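Kinase-associated protein B (Bacillus cereus, PDB 1Y71) is of unknown function but carries a domain of the SH3 clan and probably works in association with a kinase. Local coordinates at residues 12-17 and 80-84; 20-26 and 38-44; 63-67 and 124-128. All coordinates share one frame; numbering follows the deposited sequence.

Contact 1. Residues 12-17 and 80-84; sequences EIVTGI and MVKKY
Tyr84 sets its CB and near ring edge against Thr15 and Ile13, the ring itself leading away; with CG anti to the backbone N (chi1 174°), the side chain stands crosswise to Thr15. Thr15 CG2 lies 3.7 Å from Tyr84 CB and equally close to CD1, while Ile13 CG2 meets the ring edge, in plane, at CD2. The tyrosine hydroxyl goes on to bond the backbone of Glu87. On the other side of the sheet Val81 CG1 packs obliquely against Val14, 3.7 Å from its CB. At one end the selenomethionine Met80, bent at its second and third torsions, lays its CE 3.7 Å from Ile17 CG2. At the other, Glu12 and Lys83 cross at about a right angle in a weak salt bridge, OE1 to NZ 3.4 Å; Glu12 OE2 is held by Glu9 N.

Backbone bonds fix the register: Thr15 and Lys82 form a hydrogen-bonded pair, with Thr15 N 2.8 Å from Lys82 O, and Tyr84 N gives a straight bond (167°) to Ile13 O at 2.9 Å. One water joins Thr15 OG1 to Met80 O, and another links Ile13 O to Lys83 NZ. The arrangement is an antiparallel strand pair closing one edge of the five-stranded sheet of this SH3-clan domain.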
loop_
_atom_site.group_PDB
_atom_site.type_symbol
_atom_site.label_atom_id
_atom_site.label_comp_id
_atom_site.label_asym_id
_atom_site.label_seq_id
_atom_site.Cartn_x
_atom_site.Cartn_y
_atom_site.Cartn_z
ATOM N N GLU B 12 5.770 -12.621 -0.046
ATOM C CA GLU B 12 4.891 -12.545 1.123
ATOM C C GLU B 12 4.863 -11.137 1.714
ATOM O O GLU B 12 5.917 -10.529 1.924
ATOM C CB GLU B 12 5.303 -13.587 2.153
ATOM C CG GLU B 12 4.541 -13.511 3.467
ATOM C CD GLU B 12 4.519 -14.845 4.196
ATOM O OE1 GLU B 12 3.869 -14.903 5.251
ATOM O OE2 GLU B 12 5.138 -15.827 3.716
ATOM N N ILE B 13 3.659 -10.632 1.984
ATOM C CA ILE B 13 3.469 -9.357 2.694
ATOM C C ILE B 13 3.617 -9.565 4.198
ATOM O O ILE B 13 2.977 -10.457 4.779
ATOM C CB ILE B 13 2.108 -8.688 2.371
ATOM C CG1 ILE B 13 1.934 -8.563 0.854
ATOM C CG2 ILE B 13 2.018 -7.311 3.036
ATOM C CD1 ILE B 13 3.119 -7.825 0.157
ATOM N N VAL B 14 4.485 -8.761 4.814
ATOM C CA VAL B 14 4.859 -8.943 6.231
ATOM C C VAL B 14 5.000 -7.593 6.934
ATOM O O VAL B 14 4.961 -6.570 6.293
ATOM C CB VAL B 14 6.197 -9.708 6.341
ATOM C CG1 VAL B 14 6.057 -11.157 5.766
ATOM C CG2 VAL B 14 7.335 -8.905 5.630
ATOM N N THR B 15 5.092 -7.599 8.264
ATOM C CA THR B 15 5.561 -6.450 9.002
ATOM C C THR B 15 6.999 -6.793 9.420
ATOM O O THR B 15 7.352 -7.981 9.545
ATOM C CB THR B 15 4.706 -6.170 10.278
ATOM O OG1 THR B 15 4.735 -7.330 11.098
ATOM C CG2 THR B 15 3.221 -5.856 9.952
ATOM N N GLY B 16 7.830 -5.764 9.610
ATOM C CA GLY B 16 9.228 -5.925 10.013
ATOM C C GLY B 16 9.589 -4.808 10.980
ATOM O O GLY B 16 9.181 -3.644 10.807
ATOM N N ILE B 17 10.368 -5.163 11.990
ATOM C CA ILE B 17 10.841 -4.209 12.970
ATOM C C ILE B 17 12.317 -4.045 12.701
ATOM O O ILE B 17 13.036 -5.056 12.608
ATOM C CB ILE B 17 10.624 -4.714 14.414
ATOM C CG1 ILE B 17 9.123 -4.789 14.717
ATOM C CG2 ILE B 17 11.334 -3.723 15.416
ATOM C CD1 ILE B 17 8.786 -5.571 16.034
HETATM N N MSE B 80 11.778 -10.902 13.957
HETATM C CA MSE B 80 11.204 -9.564 13.930
HETATM C C MSE B 80 10.295 -9.407 12.703
HETATM O O MSE B 80 9.839 -8.299 12.415
HETATM C CB MSE B 80 12.330 -8.501 13.927
HETATM C CG MSE B 80 13.379 -8.721 15.036
HETATM SE SE MSE B 80 12.495 -8.683 16.772
HETATM C CE MSE B 80 12.465 -6.785 17.082
ATOM N N VAL B 81 10.088 -10.505 11.972
ATOM C CA VAL B 81 9.227 -10.517 10.789
ATOM C C VAL B 81 7.924 -11.297 11.075
ATOM O O VAL B 81 7.957 -12.409 11.638
ATOM C CB VAL B 81 9.960 -11.083 9.517
ATOM C CG1 VAL B 81 9.025 -11.064 8.278
ATOM C CG2 VAL B 81 11.218 -10.276 9.200
ATOM N N LYS B 82 6.786 -10.731 10.694
ATOM C CA LYS B 82 5.488 -11.402 10.910
ATOM C C LYS B 82 4.601 -11.285 9.662
ATOM O O LYS B 82 4.619 -10.241 9.014
ATOM C CB LYS B 82 4.771 -10.750 12.091
ATOM C CG LYS B 82 3.785 -11.677 12.748
ATOM C CD LYS B 82 2.482 -10.983 13.116
ATOM C CE LYS B 82 2.436 -10.670 14.601
ATOM N NZ LYS B 82 2.929 -11.840 15.397
ATOM N N LYS B 83 3.853 -12.352 9.313
ATOM C CA LYS B 83 2.869 -12.303 8.209
ATOM C C LYS B 83 1.893 -11.143 8.414
ATOM O O LYS B 83 1.392 -10.940 9.523
ATOM C CB LYS B 83 2.066 -13.619 8.164
ATOM C CG LYS B 83 1.271 -13.804 6.864
ATOM C CD LYS B 83 0.735 -15.242 6.711
ATOM C CE LYS B 83 -0.082 -15.367 5.421
ATOM N NZ LYS B 83 0.602 -14.879 4.156
ATOM N N TYR B 84 1.622 -10.373 7.356
ATOM C CA TYR B 84 0.669 -9.276 7.480
ATOM C C TYR B 84 -0.391 -9.393 6.362
ATOM O O TYR B 84 -0.053 -9.327 5.201
ATOM C CB TYR B 84 1.371 -7.913 7.443
ATOM C CG TYR B 84 0.412 -6.734 7.432
ATOM C CD1 TYR B 84 -0.231 -6.324 8.604
ATOM C CD2 TYR B 84 0.121 -6.054 6.246
ATOM C CE1 TYR B 84 -1.110 -5.249 8.597
ATOM C CE2 TYR B 84 -0.764 -4.978 6.241
ATOM C CZ TYR B 84 -1.367 -4.590 7.418
ATOM O OH TYR B 84 -2.235 -3.536 7.405
HETATM O O HOH W 1 0.732 -11.835 3.794
HETATM O O HOH W 2 7.140 -7.413 12.768
#

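Contact 2. Residues 20-26 and 38-44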
loop_
_atom_site.group_PDB
_atom_site.type_symbol
_atom_site.label_atom_id
_atom_site.label_comp_id
_atom_site.label_asym_id
_atom_site.label_seq_id
_atom_site.Cartn_x
_atom_site.Cartn_y
_atom_site.Cartn_z
ATOM N N THR B 20 14.040 -0.044 15.800
ATOM C CA THR B 20 12.877 0.470 16.560
ATOM C C THR B 20 11.711 0.977 15.696
ATOM O O THR B 20 10.649 1.334 16.235
ATOM C CB THR B 20 13.242 1.581 17.625
ATOM O OG1 THR B 20 13.400 2.870 16.988
ATOM C CG2 THR B 20 14.493 1.222 18.434
ATOM N N GLY B 21 11.914 1.013 14.382
ATOM C CA GLY B 21 10.844 1.383 13.467
ATOM C C GLY B 21 10.057 0.104 13.173
ATOM O O GLY B 21 10.557 -0.999 13.366
ATOM N N LYS B 22 8.826 0.253 12.727
ATOM C CA LYS B 22 8.032 -0.901 12.288
ATOM C C LYS B 22 7.409 -0.583 10.948
ATOM O O LYS B 22 6.831 0.507 10.772
ATOM C CB LYS B 22 6.939 -1.255 13.310
ATOM C CG LYS B 22 6.303 -2.609 12.997
ATOM C CD LYS B 22 5.293 -3.072 14.123
ATOM C CE LYS B 22 4.923 -4.536 13.946
ATOM N NZ LYS B 22 3.972 -4.950 15.036
ATOM N N TYR B 23 7.527 -1.535 10.015
ATOM C CA TYR B 23 7.156 -1.342 8.611
ATOM C C TYR B 23 6.282 -2.468 8.068
ATOM O O TYR B 23 6.339 -3.602 8.540
ATOM C CB TYR B 23 8.460 -1.263 7.737
ATOM C CG TYR B 23 9.413 -0.182 8.227
ATOM C CD1 TYR B 23 9.278 1.118 7.791
ATOM C CD2 TYR B 23 10.365 -0.448 9.226
ATOM C CE1 TYR B 23 10.117 2.124 8.267
ATOM C CE2 TYR B 23 11.199 0.548 9.710
ATOM C CZ TYR B 23 11.081 1.828 9.223
ATOM O OH TYR B 23 11.888 2.842 9.701
ATOM N N ILE B 24 5.485 -2.150 7.055
ATOM C CA ILE B 24 4.869 -3.182 6.207
ATOM C C ILE B 24 5.747 -3.282 4.988
ATOM O O ILE B 24 6.180 -2.250 4.418
ATOM C CB ILE B 24 3.412 -2.809 5.830
ATOM C CG1 ILE B 24 2.568 -2.831 7.102
ATOM C CG2 ILE B 24 2.864 -3.688 4.652
ATOM C CD1 ILE B 24 1.288 -2.005 7.045
ATOM N N GLY B 25 6.022 -4.511 4.573
ATOM C CA GLY B 25 6.878 -4.721 3.394
ATOM C C GLY B 25 6.647 -6.037 2.702
ATOM O O GLY B 25 5.720 -6.779 3.018
ATOM N N GLU B 26 7.502 -6.322 1.741
ATOM C CA GLU B 26 7.390 -7.551 0.981
ATOM C C GLU B 26 8.692 -8.353 1.087
ATOM O O GLU B 26 9.774 -7.792 0.941
ATOM C CB GLU B 26 7.042 -7.201 -0.480
ATOM C CG GLU B 26 6.899 -8.401 -1.379
ATOM C CD GLU B 26 6.904 -8.037 -2.839
ATOM O OE1 GLU B 26 7.178 -6.863 -3.192
ATOM O OE2 GLU B 26 6.647 -8.956 -3.639
ATOM N N LYS B 38 11.404 -5.506 1.346
ATOM C CA LYS B 38 11.193 -4.280 0.599
ATOM C C LYS B 38 10.103 -3.478 1.293
ATOM O O LYS B 38 8.943 -3.910 1.370
ATOM C CB LYS B 38 10.817 -4.597 -0.854
ATOM C CG LYS B 38 10.642 -3.394 -1.816
ATOM C CD LYS B 38 9.688 -3.766 -2.988
ATOM C CE LYS B 38 10.322 -4.472 -4.177
ATOM N NZ LYS B 38 9.239 -5.103 -5.093
ATOM N N VAL B 39 10.469 -2.288 1.756
ATOM C CA VAL B 39 9.566 -1.450 2.559
ATOM C C VAL B 39 8.455 -0.860 1.679
ATOM O O VAL B 39 8.714 -0.254 0.625
ATOM C CB VAL B 39 10.337 -0.319 3.289
ATOM C CG1 VAL B 39 9.387 0.675 3.982
ATOM C CG2 VAL B 39 11.301 -0.891 4.278
ATOM N N LEU B 40 7.211 -1.040 2.121
ATOM C CA LEU B 40 6.063 -0.454 1.412
ATOM C C LEU B 40 5.307 0.629 2.184
ATOM O O LEU B 40 4.665 1.511 1.580
ATOM C CB LEU B 40 5.086 -1.556 0.991
ATOM C CG LEU B 40 5.672 -2.620 0.074
ATOM C CD1 LEU B 40 4.683 -3.805 -0.077
ATOM C CD2 LEU B 40 6.123 -2.082 -1.328
ATOM N N ALA B 41 5.329 0.527 3.517
ATOM C CA ALA B 41 4.616 1.469 4.361
ATOM C C ALA B 41 5.254 1.512 5.734
ATOM O O ALA B 41 5.945 0.568 6.124
ATOM C CB ALA B 41 3.154 1.098 4.475
ATOM N N VAL B 42 5.006 2.609 6.450
ATOM C CA VAL B 42 5.476 2.796 7.817
ATOM C C VAL B 42 4.334 2.653 8.829
ATOM O O VAL B 42 3.327 3.326 8.720
ATOM C CB VAL B 42 6.142 4.174 8.020
ATOM C CG1 VAL B 42 6.792 4.256 9.455
ATOM C CG2 VAL B 42 7.183 4.451 6.915
ATOM N N LEU B 43 4.521 1.775 9.815
ATOM C CA LEU B 43 3.587 1.621 10.938
ATOM C C LEU B 43 4.057 2.358 12.196
ATOM O O LEU B 43 3.234 2.898 12.965
ATOM C CB LEU B 43 3.374 0.132 11.302
ATOM C CG LEU B 43 2.575 -0.747 10.355
ATOM C CD1 LEU B 43 2.613 -2.205 10.839
ATOM C CD2 LEU B 43 1.137 -0.255 10.162
ATOM N N LYS B 44 5.366 2.360 12.420
ATOM C CA LYS B 44 5.908 3.066 13.581
ATOM C C LYS B 44 7.197 3.734 13.192
ATOM O O LYS B 44 8.091 3.082 12.632
ATOM C CB LYS B 44 6.116 2.113 14.774
ATOM C CG LYS B 44 6.843 2.782 15.955
ATOM C CD LYS B 44 7.280 1.722 16.947
ATOM C CE LYS B 44 7.720 2.345 18.262
ATOM N NZ LYS B 44 9.199 2.296 18.447
#
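This is the open end, away from the turn, of the β-hairpin formed by strands 21-31 and 34-42 of the SH3-clan sheet, broken by two classic β bulges. In the first, Leu40 and Ala41 both face Ile24, and their amides converge on Ile24 O, from Leu40 N at 2.8 Å and Ala41 N at 3.0 Å. In the second, Leu43 and Lys44 face Lys22; both amides grip Lys22 O from the same face of its carbonyl plane. The extra residues go with a strongly twisted pair, the short strand axes running at 134°, and the chain turns a corner at Leu43.

Tyr23 stands beside Val42 on one face, pointing the same way, with Val42 CG2 4.0 Å from Tyr23 CE1 and the Val39 side chain slanting past the ring, its CG1 3.8 Å from Tyr23 CD1. Helix 91-104 packs on these valines through Tyr91, and Tyr23 OH bonds Leu68 N. On the reverse face Ile24 CB meets Ala41 CB, and Ile24 CD1 abuts Leu43 CD2 at 3.6 Å. Glu26 and Lys38 run side by side into a weak salt bridge near Glu26 of the second subunit. At the far end the Lys44 chain stays extended until its last torsion bends (chi4 -107°), delivering NZ in the carbonyl plane of Thr20 O, 2.8 Å away.

Contact 3. Residues 63-67 and 124-128; sequences HERRA and LKKDY
Residues 63-67 form an irregular, extended piece of loop that passes the C-terminal end of helix 112-127. The two backbones stay apart, the nearest CA atoms being those of Arg66 and Leu124 at 7.4 Å, and side chains fill the gap. Within the helical segment Tyr128 N still bonds Leu124 O, so Leu124 and Tyr128 lie one turn apart, and both meet the loop.

Tyr128 brings its hydroxyl to the loop backbone: Ala67 N donates to Tyr128 OH over 3.0 Å at 162°, and the same oxygen is also hydrogen-bonded to His45 NE2. Arg66 runs past the tyrosine in the opposite direction, extended from CG to NE, so that Tyr128 CE1 lies over one guanidinium face, 4.0 Å above it and offset toward the rim. The two planes are 76° apart, so this is no parallel stack. Leu124 CD2 touches both Arg66 CG (3.8 Å) and the Glu64 carboxylate (3.6 Å from OE2), while its CD1 touches Arg65 O. Glu64 OE2 also comes within 3.6 Å of Asp127 OD2, a like-charge approach that would probably raise the proton affinity of either acid; Asp127 OD1 is hydrogen-bonded to Gln123 NE2. Leu95 of helix 91-104 packs against both Ala67 and Tyr128, so the loop leading to strand 73-77 packs against both helices.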
loop_
_atom_site.group_PDB
_atom_site.type_symbol
_atom_site.label_atom_id
_atom_site.label_comp_id
_atom_site.label_asym_id
_atom_site.label_seq_id
_atom_site.Cartn_x
_atom_site.Cartn_y
_atom_site.Cartn_z
ATOM N N HIS B 63 21.148 12.726 17.632
ATOM C CA HIS B 63 20.977 12.810 16.187
ATOM C C HIS B 63 19.612 12.290 15.736
ATOM O O HIS B 63 18.930 11.572 16.461
ATOM C CB HIS B 63 22.100 12.051 15.457
ATOM C CG HIS B 63 22.066 10.564 15.661
ATOM N ND1 HIS B 63 21.017 9.774 15.234
ATOM C CD2 HIS B 63 22.960 9.722 16.233
ATOM C CE1 HIS B 63 21.265 8.513 15.540
ATOM N NE2 HIS B 63 22.435 8.455 16.151
ATOM N N GLU B 64 19.220 12.662 14.526
ATOM C CA GLU B 64 17.989 12.174 13.975
ATOM C C GLU B 64 18.141 10.751 13.454
ATOM O O GLU B 64 19.243 10.279 13.154
ATOM C CB GLU B 64 17.465 13.109 12.889
ATOM C CG GLU B 64 18.290 13.150 11.648
ATOM C CD GLU B 64 17.661 14.025 10.595
ATOM O OE1 GLU B 64 17.798 13.682 9.390
ATOM O OE2 GLU B 64 17.017 15.046 10.974
ATOM N N ARG B 65 17.011 10.066 13.366
ATOM C CA ARG B 65 16.967 8.715 12.839
ATOM C C ARG B 65 15.801 8.686 11.867
ATOM O O ARG B 65 14.646 8.793 12.288
ATOM C CB ARG B 65 16.798 7.722 13.984
ATOM C CG ARG B 65 16.434 6.288 13.549
ATOM C CD ARG B 65 16.709 5.284 14.665
ATOM N NE ARG B 65 18.118 5.291 15.079
ATOM C CZ ARG B 65 18.596 5.910 16.159
ATOM N NH1 ARG B 65 17.787 6.599 16.972
ATOM N NH2 ARG B 65 19.898 5.832 16.435
ATOM N N ARG B 66 16.105 8.571 10.575
ATOM C CA ARG B 66 15.070 8.474 9.524
ATOM C C ARG B 66 14.405 7.089 9.422
ATOM O O ARG B 66 15.052 6.069 9.605
ATOM C CB ARG B 66 15.673 8.819 8.136
ATOM C CG ARG B 66 15.912 10.273 7.861
ATOM C CD ARG B 66 16.565 10.463 6.466
ATOM N NE ARG B 66 16.356 11.833 6.020
ATOM C CZ ARG B 66 15.683 12.202 4.939
ATOM N NH1 ARG B 66 15.134 11.311 4.123
ATOM N NH2 ARG B 66 15.571 13.496 4.675
ATOM N N ALA B 67 13.110 7.067 9.090
ATOM C CA ALA B 67 12.429 5.842 8.663
ATOM C C ALA B 67 13.088 5.252 7.428
ATOM O O ALA B 67 13.706 5.989 6.637
ATOM C CB ALA B 67 10.926 6.116 8.377
ATOM N N LEU B 124 12.389 16.491 11.038
ATOM C CA LEU B 124 12.255 15.330 10.146
ATOM C C LEU B 124 11.018 15.463 9.254
ATOM O O LEU B 124 11.065 15.170 8.057
ATOM C CB LEU B 124 12.196 14.028 10.938
ATOM C CG LEU B 124 13.492 13.296 11.265
ATOM C CD1 LEU B 124 13.144 12.059 12.022
ATOM C CD2 LEU B 124 14.272 12.949 9.990
ATOM N N LYS B 125 9.929 15.934 9.855
ATOM C CA LYS B 125 8.676 16.191 9.156
ATOM C C LYS B 125 8.889 17.148 7.968
ATOM O O LYS B 125 8.297 16.971 6.901
ATOM C CB LYS B 125 7.645 16.763 10.134
ATOM C CG LYS B 125 6.308 17.114 9.484
ATOM C CD LYS B 125 5.256 17.566 10.488
ATOM C CE LYS B 125 3.985 17.998 9.729
ATOM N NZ LYS B 125 2.731 17.829 10.533
ATOM N N LYS B 126 9.759 18.139 8.153
ATOM C CA LYS B 126 10.057 19.087 7.083
ATOM C C LYS B 126 10.955 18.427 6.043
ATOM O O LYS B 126 10.725 18.567 4.841
ATOM C CB LYS B 126 10.681 20.362 7.656
ATOM C CG LYS B 126 9.768 21.058 8.646
ATOM C CD LYS B 126 10.378 22.374 9.147
ATOM C CE LYS B 126 9.419 23.119 10.068
ATOM N NZ LYS B 126 10.134 24.155 10.859
ATOM N N ASP B 127 11.944 17.668 6.515
ATOM C CA ASP B 127 12.883 16.975 5.644
ATOM C C ASP B 127 12.212 15.952 4.718
ATOM O O ASP B 127 12.604 15.799 3.562
ATOM C CB ASP B 127 13.956 16.292 6.474
ATOM C CG ASP B 127 14.791 17.282 7.282
ATOM O OD1 ASP B 127 14.736 18.498 6.994
ATOM O OD2 ASP B 127 15.505 16.829 8.198
ATOM N N TYR B 128 11.201 15.264 5.243
ATOM C CA TYR B 128 10.457 14.261 4.489
ATOM C C TYR B 128 9.526 14.829 3.411
ATOM O O TYR B 128 8.980 14.063 2.598
ATOM C CB TYR B 128 9.584 13.469 5.436
ATOM C CG TYR B 128 10.307 12.532 6.389
ATOM C CD1 TYR B 128 11.440 11.834 6.000
ATOM C CD2 TYR B 128 9.775 12.277 7.646
ATOM C CE1 TYR B 128 12.068 10.937 6.877
ATOM C CE2 TYR B 128 10.385 11.376 8.523
ATOM C CZ TYR B 128 11.521 10.717 8.133
ATOM O OH TYR B 128 12.098 9.841 9.025
#

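Overall arrangement
Contacts 1 and 2 belong to one antiparallel sheet and share a seam: strands 13-18 and 21-31 are neighbours, with Gly16 O 2.8 Å from Tyr23 N, and Tyr84 CE2 packs on Ile24 CD1. Contact 2 is the buried member, near the chain's centre and nested within the loop closed by contact 1, which is partly buried at the sheet edge. Both rely on repeated backbone bonds; contact 3, a surface contact on the opposite side of the chain's centre from contact 1, has one hydrogen bond between its segments and leans on side chains instead. It touches contact 2 where Tyr23 OH meets Ala67 CA, joining the sheet to the loop that packs on the helices.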